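Beta-catenin homolog sys-1 (PDB 3C2G) regulates transcription in the Wnt signalling asymmetry pathway, binding the TCF factor pop-1 directly and activating or repressing target genes. Local coordinates at residues Leu13-Pro18 with Ile58-Lys63; Asn426-Val431 with Thr474-Lys479; Tyr176-Val181 with Ile225-Ala230; Pro380-Leu385 with Pro389-Val394. All blocks are in the same frame, centred on the assembly; numbering follows the deposited sequence.

In the fold
Four separate contacts mark out the long all-helical armadillo domain. Each one sets a loop against a helix, and none touches another. They close one after the other along the chain, in the order 1, 3, 4, 2. Contact 1 uses helix 47-62 and contact 3 helix 224-239; the contact centres are about 39 Å apart. Contact 4 lies on helix 388-409, with its centre about 42 Å from that of contact 3. Contact 2 uses helix 425-432, the next helix in the chain, about 29 Å from contact 4 between centres. Contacts 1 and 2 lie on opposite sides of the chain's centre, about 83 Å between contact centres. The spacing fits an elongated scaffold built from helices and loops packed in series along the chain.

Contact 1: Leu13-Pro18 with Ile58-Lys63; sequences LWFNTP and IYDGLK
The edge of the W14 indole has D60 OD2, G61 CA and F15 CG near its plane. The F15 ring has W14 CD1 over the centre of one face, 3.7 Å above the plane, and D60 CG comes to it obliquely. D60 is thus held against two aromatic rings at once. W14 NE1 gives a nearly straight hydrogen bond to D60 OD2 at 2.7 Å, with an angle of 163° at the hydrogen. The oxygen is approached from its anti side, out of the carboxylate plane. The indole and carboxylate planes stand almost perpendicular, 87° apart. W14 holds its CG opposite the backbone N (chi1 178°), and this sends NE1 toward helix 47-62. Its benzo side then packs on the backbone, with W14 CZ2 3.8 Å from G61 CA. F15 CE1 adds a carbon contact of 3.7 Å to D60 CG. The same D60 OD2 forms a salt bridge with R23, which also makes a cation-pi contact with W14. So the loop after helix 3-13 is tied to the last turns of helix 47-62, and W14 also packs on M26 of helix 20-37.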
# COMPACT_ATOMS: atom_id res chain seq x y z
N LEU A 13 -8.76 27.55 47.56
CA LEU A 13 -9.84 27.02 48.39
C LEU A 13 -10.46 25.71 47.90
O LEU A 13 -11.24 25.07 48.62
CB LEU A 13 -10.92 28.09 48.59
CG LEU A 13 -10.99 28.88 49.91
CD1 LEU A 13 -9.63 29.29 50.49
CD2 LEU A 13 -11.90 30.11 49.76
N TRP A 14 -10.13 25.31 46.67
CA TRP A 14 -10.81 24.17 46.03
C TRP A 14 -10.93 22.95 46.95
O TRP A 14 -12.04 22.43 47.16
CB TRP A 14 -10.13 23.77 44.72
CG TRP A 14 -10.80 22.58 44.09
CD1 TRP A 14 -10.53 21.26 44.33
CD2 TRP A 14 -11.89 22.59 43.15
NE1 TRP A 14 -11.37 20.46 43.59
CE2 TRP A 14 -12.21 21.25 42.86
CE3 TRP A 14 -12.62 23.61 42.52
CZ2 TRP A 14 -13.23 20.89 41.96
CZ3 TRP A 14 -13.64 23.26 41.63
CH2 TRP A 14 -13.93 21.91 41.36
N PHE A 15 -9.81 22.51 47.49
CA PHE A 15 -9.77 21.23 48.20
C PHE A 15 -10.43 21.22 49.56
O PHE A 15 -10.74 20.16 50.09
CB PHE A 15 -8.35 20.70 48.25
CG PHE A 15 -7.87 20.18 46.93
CD1 PHE A 15 -8.25 18.91 46.48
CD2 PHE A 15 -7.06 20.96 46.11
CE1 PHE A 15 -7.81 18.43 45.25
CE2 PHE A 15 -6.61 20.48 44.88
CZ PHE A 15 -6.99 19.22 44.45
N ASN A 16 -10.67 22.39 50.14
CA ASN A 16 -11.39 22.46 51.40
C ASN A 16 -12.81 23.03 51.27
O ASN A 16 -13.46 23.34 52.27
CB ASN A 16 -10.54 23.19 52.45
CG ASN A 16 -9.34 22.36 52.92
OD1 ASN A 16 -9.48 21.17 53.25
ND2 ASN A 16 -8.16 22.98 52.94
N THR A 17 -13.28 23.14 50.02
CA THR A 17 -14.65 23.56 49.72
C THR A 17 -15.43 22.43 49.03
O THR A 17 -15.52 22.40 47.80
CB THR A 17 -14.67 24.82 48.82
OG1 THR A 17 -13.56 25.67 49.13
CG2 THR A 17 -15.97 25.58 49.00
N PRO A 18 -16.01 21.52 49.82
CA PRO A 18 -16.64 20.32 49.24
C PRO A 18 -18.04 20.56 48.67
O PRO A 18 -18.58 19.68 48.00
CB PRO A 18 -16.72 19.38 50.44
CG PRO A 18 -16.94 20.30 51.60
CD PRO A 18 -16.14 21.55 51.29
N ILE A 58 -8.81 19.86 37.83
CA ILE A 58 -9.54 19.18 36.76
C ILE A 58 -9.81 17.72 37.14
O ILE A 58 -10.97 17.26 37.14
CB ILE A 58 -8.80 19.29 35.41
CG1 ILE A 58 -8.91 20.73 34.89
CG2 ILE A 58 -9.38 18.29 34.41
CD1 ILE A 58 -7.94 21.06 33.80
N TYR A 59 -8.74 17.02 37.52
CA TYR A 59 -8.85 15.62 37.95
C TYR A 59 -9.83 15.45 39.11
O TYR A 59 -10.77 14.66 39.04
CB TYR A 59 -7.47 15.10 38.31
CG TYR A 59 -7.40 13.64 38.71
CD1 TYR A 59 -8.39 12.73 38.30
CD2 TYR A 59 -6.33 13.15 39.47
CE1 TYR A 59 -8.32 11.41 38.66
CE2 TYR A 59 -6.25 11.82 39.81
CZ TYR A 59 -7.24 10.95 39.40
OH TYR A 59 -7.19 9.62 39.75
N ASP A 60 -9.63 16.23 40.17
CA ASP A 60 -10.51 16.16 41.33
C ASP A 60 -11.99 16.43 41.02
O ASP A 60 -12.87 15.74 41.52
CB ASP A 60 -10.03 17.10 42.44
CG ASP A 60 -10.83 16.93 43.71
OD1 ASP A 60 -10.59 15.93 44.42
OD2 ASP A 60 -11.73 17.77 43.95
N GLY A 61 -12.25 17.43 40.18
CA GLY A 61 -13.62 17.77 39.78
C GLY A 61 -14.37 16.66 39.02
O GLY A 61 -15.59 16.56 39.10
N LEU A 62 -13.62 15.83 38.30
CA LEU A 62 -14.22 14.74 37.53
C LEU A 62 -14.60 13.54 38.40
O LEU A 62 -15.41 12.73 37.99
CB LEU A 62 -13.31 14.32 36.37
CG LEU A 62 -13.05 15.42 35.34
CD1 LEU A 62 -11.97 15.03 34.35
CD2 LEU A 62 -14.32 15.80 34.61
N LYS A 63 -14.02 13.44 39.59
CA LYS A 63 -14.33 12.35 40.51
C LYS A 63 -15.77 12.44 41.01
O LYS A 63 -16.30 13.54 41.18
CB LYS A 63 -13.36 12.33 41.69
CG LYS A 63 -11.98 11.86 41.32
CD LYS A 63 -11.06 11.76 42.52
CE LYS A 63 -9.62 11.75 42.06
NZ LYS A 63 -8.69 11.24 43.10

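Contact 2: Asn426-Val431 with Thr474-Lys479; sequences NEKQQV and TPFVPK
K428 and V431 of helix 425-432 pack on F476 in a type I beta turn, T474 to V477, of the armadillo domain. The K428 side chain runs across the F476 ring. K428 CB lies 4.1 Å from F476 CD1, toward the rim of the ring. K428 CG sits 3.8 Å from the ring centroid and 15° off the ring normal, a CH-pi contact over one face. Farther out, K428 CE reaches F476 CB at 3.8 Å. The chain then bends at its last torsion (chi4 92°), and NZ is hydrogen-bonded to the backbone oxygen of A423. The charge is therefore held by a carbonyl while the aliphatic part lies over the ring.

The opposite face of F476 belongs to its own turn, where T474 CG2 lies above the plane toward the rim. The ring is clamped between the helix and the turn. V431 closes the edge: V431 CB approaches F476 CE1 at 3.8 Å, near the ring plane. V431 CG1 also touches V477 CG2 at 3.9 Å, so the valine packs on two turn residues. V431 also packs on I369 of helix 368-377 and L409 of helix 388-409. K479, two residues past the turn, folds back on it, with K479 NZ bonding to T474 O at 2.7 Å. That oxygen also takes the turn bond from V477 N, and the two donors come from opposite faces of its carbonyl plane. K479 NZ makes a second bond, of 2.8 Å, to a lone pair of V477 O in the carbonyl plane.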
# COMPACT_ATOMS: atom_id res chain seq x y z
N ASN A 426 -10.96 -15.78 -29.55
CA ASN A 426 -11.07 -14.64 -28.64
C ASN A 426 -9.71 -14.27 -28.00
O ASN A 426 -9.22 -13.14 -28.17
CB ASN A 426 -12.10 -14.91 -27.54
CG ASN A 426 -12.51 -13.65 -26.79
OD1 ASN A 426 -12.21 -12.52 -27.22
ND2 ASN A 426 -13.22 -13.83 -25.68
N GLU A 427 -9.12 -15.23 -27.30
CA GLU A 427 -7.77 -15.10 -26.75
C GLU A 427 -6.75 -14.69 -27.83
O GLU A 427 -5.91 -13.83 -27.59
CB GLU A 427 -7.30 -16.41 -26.11
CG GLU A 427 -8.18 -16.96 -24.99
CD GLU A 427 -9.28 -17.88 -25.49
OE1 GLU A 427 -9.11 -19.12 -25.35
OE2 GLU A 427 -10.30 -17.38 -26.01
N LYS A 428 -6.84 -15.32 -29.01
CA LYS A 428 -5.84 -15.12 -30.07
C LYS A 428 -5.79 -13.68 -30.55
O LYS A 428 -4.70 -13.13 -30.66
CB LYS A 428 -6.05 -16.08 -31.26
CG LYS A 428 -5.53 -17.50 -31.07
CD LYS A 428 -6.11 -18.40 -32.17
CE LYS A 428 -5.27 -19.65 -32.44
NZ LYS A 428 -5.71 -20.85 -31.64
N GLN A 429 -6.94 -13.07 -30.82
CA GLN A 429 -6.93 -11.69 -31.33
C GLN A 429 -6.44 -10.69 -30.27
O GLN A 429 -5.79 -9.71 -30.60
CB GLN A 429 -8.27 -11.26 -31.98
CG GLN A 429 -9.50 -11.25 -31.08
CD GLN A 429 -10.62 -10.31 -31.59
OE1 GLN A 429 -11.01 -10.34 -32.77
NE2 GLN A 429 -11.13 -9.48 -30.69
N GLN A 430 -6.74 -10.97 -29.01
CA GLN A 430 -6.28 -10.12 -27.92
C GLN A 430 -4.75 -10.19 -27.79
O GLN A 430 -4.06 -9.17 -27.83
CB GLN A 430 -6.98 -10.48 -26.60
CG GLN A 430 -8.49 -10.15 -26.52
CD GLN A 430 -9.12 -10.57 -25.19
OE1 GLN A 430 -8.83 -9.99 -24.14
NE2 GLN A 430 -9.97 -11.59 -25.23
N VAL A 431 -4.21 -11.40 -27.70
CA VAL A 431 -2.77 -11.57 -27.57
C VAL A 431 -2.00 -11.01 -28.78
O VAL A 431 -0.91 -10.45 -28.62
CB VAL A 431 -2.40 -13.03 -27.31
CG1 VAL A 431 -0.90 -13.24 -27.35
CG2 VAL A 431 -2.97 -13.47 -25.96
N THR A 474 4.96 -18.23 -28.07
CA THR A 474 3.54 -18.53 -28.21
C THR A 474 3.26 -18.89 -29.67
O THR A 474 3.44 -18.05 -30.55
CB THR A 474 2.70 -17.31 -27.77
OG1 THR A 474 2.91 -17.08 -26.38
CG2 THR A 474 1.25 -17.54 -28.01
N PRO A 475 2.82 -20.13 -29.92
CA PRO A 475 2.69 -20.73 -31.26
C PRO A 475 1.88 -19.90 -32.26
O PRO A 475 2.31 -19.73 -33.39
CB PRO A 475 1.98 -22.06 -30.97
CG PRO A 475 2.36 -22.39 -29.58
CD PRO A 475 2.40 -21.06 -28.86
N PHE A 476 0.72 -19.38 -31.84
CA PHE A 476 -0.13 -18.63 -32.76
C PHE A 476 0.30 -17.18 -33.00
O PHE A 476 -0.29 -16.49 -33.82
CB PHE A 476 -1.58 -18.64 -32.29
CG PHE A 476 -1.80 -17.95 -30.98
CD1 PHE A 476 -1.98 -16.57 -30.92
CD2 PHE A 476 -1.82 -18.69 -29.80
CE1 PHE A 476 -2.17 -15.94 -29.70
CE2 PHE A 476 -2.04 -18.05 -28.58
CZ PHE A 476 -2.21 -16.69 -28.53
N VAL A 477 1.32 -16.71 -32.29
CA VAL A 477 1.76 -15.34 -32.50
C VAL A 477 2.64 -15.25 -33.74
O VAL A 477 3.69 -15.89 -33.80
CB VAL A 477 2.46 -14.74 -31.24
CG1 VAL A 477 3.13 -13.43 -31.57
CG2 VAL A 477 1.45 -14.54 -30.13
N PRO A 478 2.21 -14.45 -34.74
CA PRO A 478 3.03 -14.23 -35.94
C PRO A 478 4.32 -13.50 -35.59
O PRO A 478 4.29 -12.47 -34.91
CB PRO A 478 2.14 -13.36 -36.84
CG PRO A 478 1.15 -12.75 -35.93
CD PRO A 478 0.94 -13.71 -34.80
N LYS A 479 5.45 -14.04 -36.05
CA LYS A 479 6.76 -13.56 -35.65
C LYS A 479 7.51 -12.84 -36.76
O LYS A 479 8.58 -12.25 -36.52
CB LYS A 479 7.57 -14.74 -35.15
CG LYS A 479 7.23 -15.11 -33.73
CD LYS A 479 6.94 -16.58 -33.61
CE LYS A 479 6.11 -16.84 -32.38
NZ LYS A 479 5.14 -17.92 -32.64

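Contact 3: Tyr176-Val181 with Ile225-Ala230; sequences YFNPQV and IIKLNA
F177 and N178 meet helix 224-239 where the chain leaves helix 167-174 in the armadillo domain. N178 opens a type I beta turn that ends at V181. The contact has a closely packed part and a looser polar end.

On the packed side, L228 CD2 stands over the centre of the F177 ring. It lies 3.8 Å from the ring centroid and 13° off the ring normal, a CH-pi contact. A single methyl does this touching, and it is 3.8 Å from F177 CE2. Both side chains are buried. L228 also packs on T263, L266, L267 and L270 of helix 251-270, and F177 packs on I190 of helix 189-198. The pair therefore belongs to the interior between helices. The stem of K227 is part of this packing too. K227 CB is 3.6 Å from F177 O, and K227 CD is 3.9 Å from F177 CB.

The looser side is the far end of K227 with N178. Both residues are partly exposed, and one hydrogen bond joins their ends. The lysine chain stays extended beyond CG and runs beside N178, both side chains pointing the same way. K227 NZ gives the bond to N178 OD1 at 3.1 Å. With an alanine in place of K227, N178 OD1 would probably lose its lysine donor and a gap would open beside F177 O. The ammonium group has a further, weak hydrogen bond to the backbone oxygen of S174, so it may also help tie the end of helix 167-174 to the turn. In the stronger bond, K227 NZ is tilted 22° from the carbonyl plane of the N178 amide.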
# COMPACT_ATOMS: atom_id res chain seq x y z
N TYR A 176 -18.55 1.74 19.18
CA TYR A 176 -18.98 2.58 18.07
C TYR A 176 -19.00 1.84 16.74
O TYR A 176 -19.58 2.32 15.77
CB TYR A 176 -18.11 3.82 17.94
CG TYR A 176 -18.33 4.89 18.98
CD1 TYR A 176 -19.12 6.01 18.70
CD2 TYR A 176 -17.72 4.82 20.24
CE1 TYR A 176 -19.29 7.02 19.63
CE2 TYR A 176 -17.91 5.80 21.17
CZ TYR A 176 -18.69 6.91 20.87
OH TYR A 176 -18.87 7.92 21.80
N PHE A 177 -18.36 0.67 16.69
CA PHE A 177 -18.35 -0.11 15.46
C PHE A 177 -19.35 -1.26 15.49
O PHE A 177 -19.33 -2.14 14.62
CB PHE A 177 -16.94 -0.60 15.14
CG PHE A 177 -15.97 0.51 14.82
CD1 PHE A 177 -16.40 1.68 14.21
CD2 PHE A 177 -14.61 0.37 15.10
CE1 PHE A 177 -15.51 2.70 13.91
CE2 PHE A 177 -13.71 1.38 14.80
CZ PHE A 177 -14.17 2.56 14.19
N ASN A 178 -20.24 -1.25 16.49
CA ASN A 178 -21.28 -2.27 16.59
C ASN A 178 -22.32 -2.10 15.49
O ASN A 178 -22.67 -0.98 15.11
CB ASN A 178 -21.92 -2.31 17.98
CG ASN A 178 -21.06 -3.06 19.01
OD1 ASN A 178 -20.05 -3.69 18.67
ND2 ASN A 178 -21.46 -3.00 20.28
N PRO A 179 -22.81 -3.24 14.94
CA PRO A 179 -23.73 -3.25 13.81
C PRO A 179 -24.98 -2.40 14.01
O PRO A 179 -25.46 -1.81 13.04
CB PRO A 179 -24.11 -4.73 13.67
CG PRO A 179 -23.63 -5.40 14.94
CD PRO A 179 -22.46 -4.60 15.38
N GLN A 180 -25.49 -2.33 15.24
CA GLN A 180 -26.75 -1.64 15.53
C GLN A 180 -26.64 -0.11 15.66
O GLN A 180 -27.65 0.58 15.77
CB GLN A 180 -27.40 -2.23 16.80
N VAL A 181 -25.41 0.41 15.64
CA VAL A 181 -25.14 1.84 15.81
C VAL A 181 -25.15 2.54 14.46
O VAL A 181 -24.48 2.12 13.52
CB VAL A 181 -23.76 2.07 16.50
CG1 VAL A 181 -23.46 3.56 16.69
CG2 VAL A 181 -23.70 1.33 17.83
N ILE A 225 -12.41 -6.92 11.74
CA ILE A 225 -12.64 -7.19 10.34
C ILE A 225 -14.15 -7.23 10.08
O ILE A 225 -14.64 -6.56 9.17
CB ILE A 225 -11.90 -8.46 9.86
CG1 ILE A 225 -10.39 -8.21 9.86
CG2 ILE A 225 -12.36 -8.85 8.47
CD1 ILE A 225 -9.56 -9.34 9.28
N ILE A 226 -14.88 -7.98 10.89
CA ILE A 226 -16.33 -8.08 10.71
C ILE A 226 -17.01 -6.72 10.97
O ILE A 226 -17.94 -6.32 10.24
CB ILE A 226 -16.93 -9.20 11.60
CG1 ILE A 226 -16.32 -10.57 11.22
CG2 ILE A 226 -18.46 -9.25 11.52
CD1 ILE A 226 -16.65 -11.06 9.80
N LYS A 227 -16.52 -6.02 11.98
CA LYS A 227 -17.11 -4.76 12.40
C LYS A 227 -16.86 -3.66 11.38
O LYS A 227 -17.80 -2.98 10.96
CB LYS A 227 -16.59 -4.34 13.76
CG LYS A 227 -17.17 -5.11 14.94
CD LYS A 227 -16.78 -4.38 16.22
CE LYS A 227 -16.90 -5.23 17.45
NZ LYS A 227 -17.02 -4.33 18.63
N LEU A 228 -15.61 -3.51 10.97
CA LEU A 228 -15.28 -2.49 9.99
C LEU A 228 -15.99 -2.72 8.66
O LEU A 228 -16.42 -1.75 8.02
CB LEU A 228 -13.77 -2.34 9.85
CG LEU A 228 -13.13 -1.70 11.10
CD1 LEU A 228 -11.61 -1.59 10.97
CD2 LEU A 228 -13.75 -0.32 11.41
N ASN A 229 -16.15 -3.98 8.25
CA ASN A 229 -16.91 -4.32 7.06
C ASN A 229 -18.36 -3.91 7.14
O ASN A 229 -18.90 -3.40 6.17
CB ASN A 229 -16.83 -5.82 6.72
CG ASN A 229 -15.52 -6.20 6.01
OD1 ASN A 229 -14.75 -5.34 5.59
ND2 ASN A 229 -15.28 -7.50 5.88
N ALA A 230 -19.00 -4.13 8.28
CA ALA A 230 -20.42 -3.79 8.41
C ALA A 230 -20.62 -2.27 8.45
O ALA A 230 -21.64 -1.77 8.00
CB ALA A 230 -21.03 -4.47 9.60

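Contact 4: Pro380-Leu385 with Pro389-Val394; sequences PRLDEL and PKRNRV
R391 reaches back to L382 and L385 through an extended start and one bend. Its CG lies opposite the backbone N (chi1 -171°), which carries the chain along the loop. A turn at chi3 (65°) then brings the guanidinium to the L385 carbonyl. R391 NH1 bonds to L385 O at 2.8 Å, with an angle of 148° at the hydrogen. The oxygen lies at the guanidinium edge, near its plane. R391 CD passes close to L382 O, at 3.2 Å. The stem packs too, with R391 CB 4.0 Å from L385 CB. The other nitrogens are occupied: NE bonds to the T454 hydroxyl, and NH2 makes a weak bond to D453 O. A leucine in place of R391 would probably leave L385 O without this donor and T454 without its bond to helix 388-409.

V394, one helical turn on, fills the apolar side. Its two methyls divide the leucines between them. V394 CG2 touches L385 CD1 at 3.9 Å, and V394 CG1 touches L382 CD2 at 4.0 Å. L382 also packs on L457 and L460 of helix 457-472. On the far side of the loop, R381 NE hydrogen-bonds D383, while E384 sits over the guanidinium face as a charge-only pair. This is a loop joining two successive helices of the armadillo domain, 368-377 and 388-409, and folded back on the second.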
# COMPACT_ATOMS: atom_id res chain seq x y z
N PRO A 380 2.43 8.47 -23.12
CA PRO A 380 3.55 8.85 -23.97
C PRO A 380 4.78 8.05 -23.59
O PRO A 380 4.74 7.28 -22.63
CB PRO A 380 3.75 10.33 -23.63
CG PRO A 380 3.24 10.48 -22.26
CD PRO A 380 2.10 9.51 -22.13
N ARG A 381 5.86 8.22 -24.35
CA ARG A 381 7.13 7.61 -24.01
C ARG A 381 7.58 8.17 -22.67
O ARG A 381 7.27 9.32 -22.33
CB ARG A 381 8.17 7.92 -25.08
CG ARG A 381 7.81 7.47 -26.50
CD ARG A 381 9.01 7.68 -27.44
NE ARG A 381 9.65 8.99 -27.23
CZ ARG A 381 9.39 10.08 -27.94
NH1 ARG A 381 10.02 11.22 -27.67
NH2 ARG A 381 8.51 10.04 -28.94
N LEU A 382 8.32 7.37 -21.91
CA LEU A 382 8.79 7.79 -20.60
C LEU A 382 9.67 9.04 -20.65
O LEU A 382 9.68 9.84 -19.72
CB LEU A 382 9.52 6.65 -19.89
CG LEU A 382 8.70 5.39 -19.59
CD1 LEU A 382 9.63 4.28 -19.10
CD2 LEU A 382 7.58 5.65 -18.59
N ASP A 383 10.41 9.20 -21.76
CA ASP A 383 11.25 10.39 -21.94
C ASP A 383 10.44 11.69 -22.11
O ASP A 383 10.98 12.77 -21.92
CB ASP A 383 12.31 10.19 -23.06
CG ASP A 383 11.71 9.70 -24.39
OD1 ASP A 383 10.48 9.78 -24.59
OD2 ASP A 383 12.50 9.24 -25.26
N GLU A 384 9.16 11.58 -22.44
CA GLU A 384 8.29 12.75 -22.60
C GLU A 384 7.54 13.14 -21.32
O GLU A 384 6.58 13.91 -21.39
CB GLU A 384 7.27 12.52 -23.72
CG GLU A 384 7.85 12.35 -25.10
CD GLU A 384 6.76 12.28 -26.16
OE1 GLU A 384 6.46 11.17 -26.65
OE2 GLU A 384 6.19 13.35 -26.49
N LEU A 385 7.96 12.62 -20.17
CA LEU A 385 7.30 12.96 -18.91
C LEU A 385 8.27 13.66 -17.97
O LEU A 385 9.30 13.09 -17.59
CB LEU A 385 6.71 11.71 -18.24
CG LEU A 385 5.56 11.00 -18.95
CD1 LEU A 385 5.39 9.59 -18.40
CD2 LEU A 385 4.24 11.78 -18.85
N PRO A 389 7.46 12.11 -10.11
CA PRO A 389 6.42 11.27 -9.49
C PRO A 389 5.50 10.59 -10.50
O PRO A 389 5.21 9.40 -10.36
CB PRO A 389 5.63 12.27 -8.63
CG PRO A 389 6.57 13.40 -8.40
CD PRO A 389 7.36 13.51 -9.66
N LYS A 390 5.07 11.34 -11.51
CA LYS A 390 4.15 10.85 -12.53
C LYS A 390 4.83 9.86 -13.50
O LYS A 390 4.21 8.87 -13.89
CB LYS A 390 3.49 12.04 -13.25
CG LYS A 390 3.00 11.80 -14.69
CD LYS A 390 1.54 11.32 -14.78
CE LYS A 390 0.95 11.70 -16.16
NZ LYS A 390 -0.17 10.82 -16.64
N ARG A 391 6.08 10.12 -13.86
CA ARG A 391 6.87 9.21 -14.69
C ARG A 391 7.06 7.86 -14.01
O ARG A 391 6.94 6.82 -14.65
CB ARG A 391 8.22 9.82 -15.06
CG ARG A 391 9.01 9.02 -16.10
CD ARG A 391 10.23 9.78 -16.61
NE ARG A 391 11.22 10.00 -15.55
CZ ARG A 391 11.49 11.18 -14.99
NH1 ARG A 391 10.87 12.28 -15.39
NH2 ARG A 391 12.40 11.25 -14.02
N ASN A 392 7.34 7.86 -12.71
CA ASN A 392 7.43 6.60 -12.01
C ASN A 392 6.09 5.84 -11.96
O ASN A 392 6.07 4.61 -12.01
CB ASN A 392 8.02 6.77 -10.61
CG ASN A 392 8.54 5.45 -10.03
OD1 ASN A 392 9.55 4.92 -10.48
ND2 ASN A 392 7.84 4.92 -9.05
N ARG A 393 4.99 6.57 -11.91
CA ARG A 393 3.66 5.95 -11.85
C ARG A 393 3.33 5.22 -13.16
O ARG A 393 2.89 4.06 -13.15
CB ARG A 393 2.58 6.98 -11.51
CG ARG A 393 1.50 6.47 -10.55
CD ARG A 393 2.17 6.02 -9.25
NE ARG A 393 1.25 5.71 -8.15
CZ ARG A 393 1.64 5.19 -6.98
NH1 ARG A 393 2.92 4.92 -6.75
NH2 ARG A 393 0.73 4.94 -6.05
N VAL A 394 3.53 5.91 -14.28
CA VAL A 394 3.28 5.36 -15.60
C VAL A 394 4.13 4.10 -15.77
O VAL A 394 3.69 3.10 -16.34
CB VAL A 394 3.61 6.39 -16.69
CG1 VAL A 394 3.57 5.75 -18.09
CG2 VAL A 394 2.64 7.57 -16.61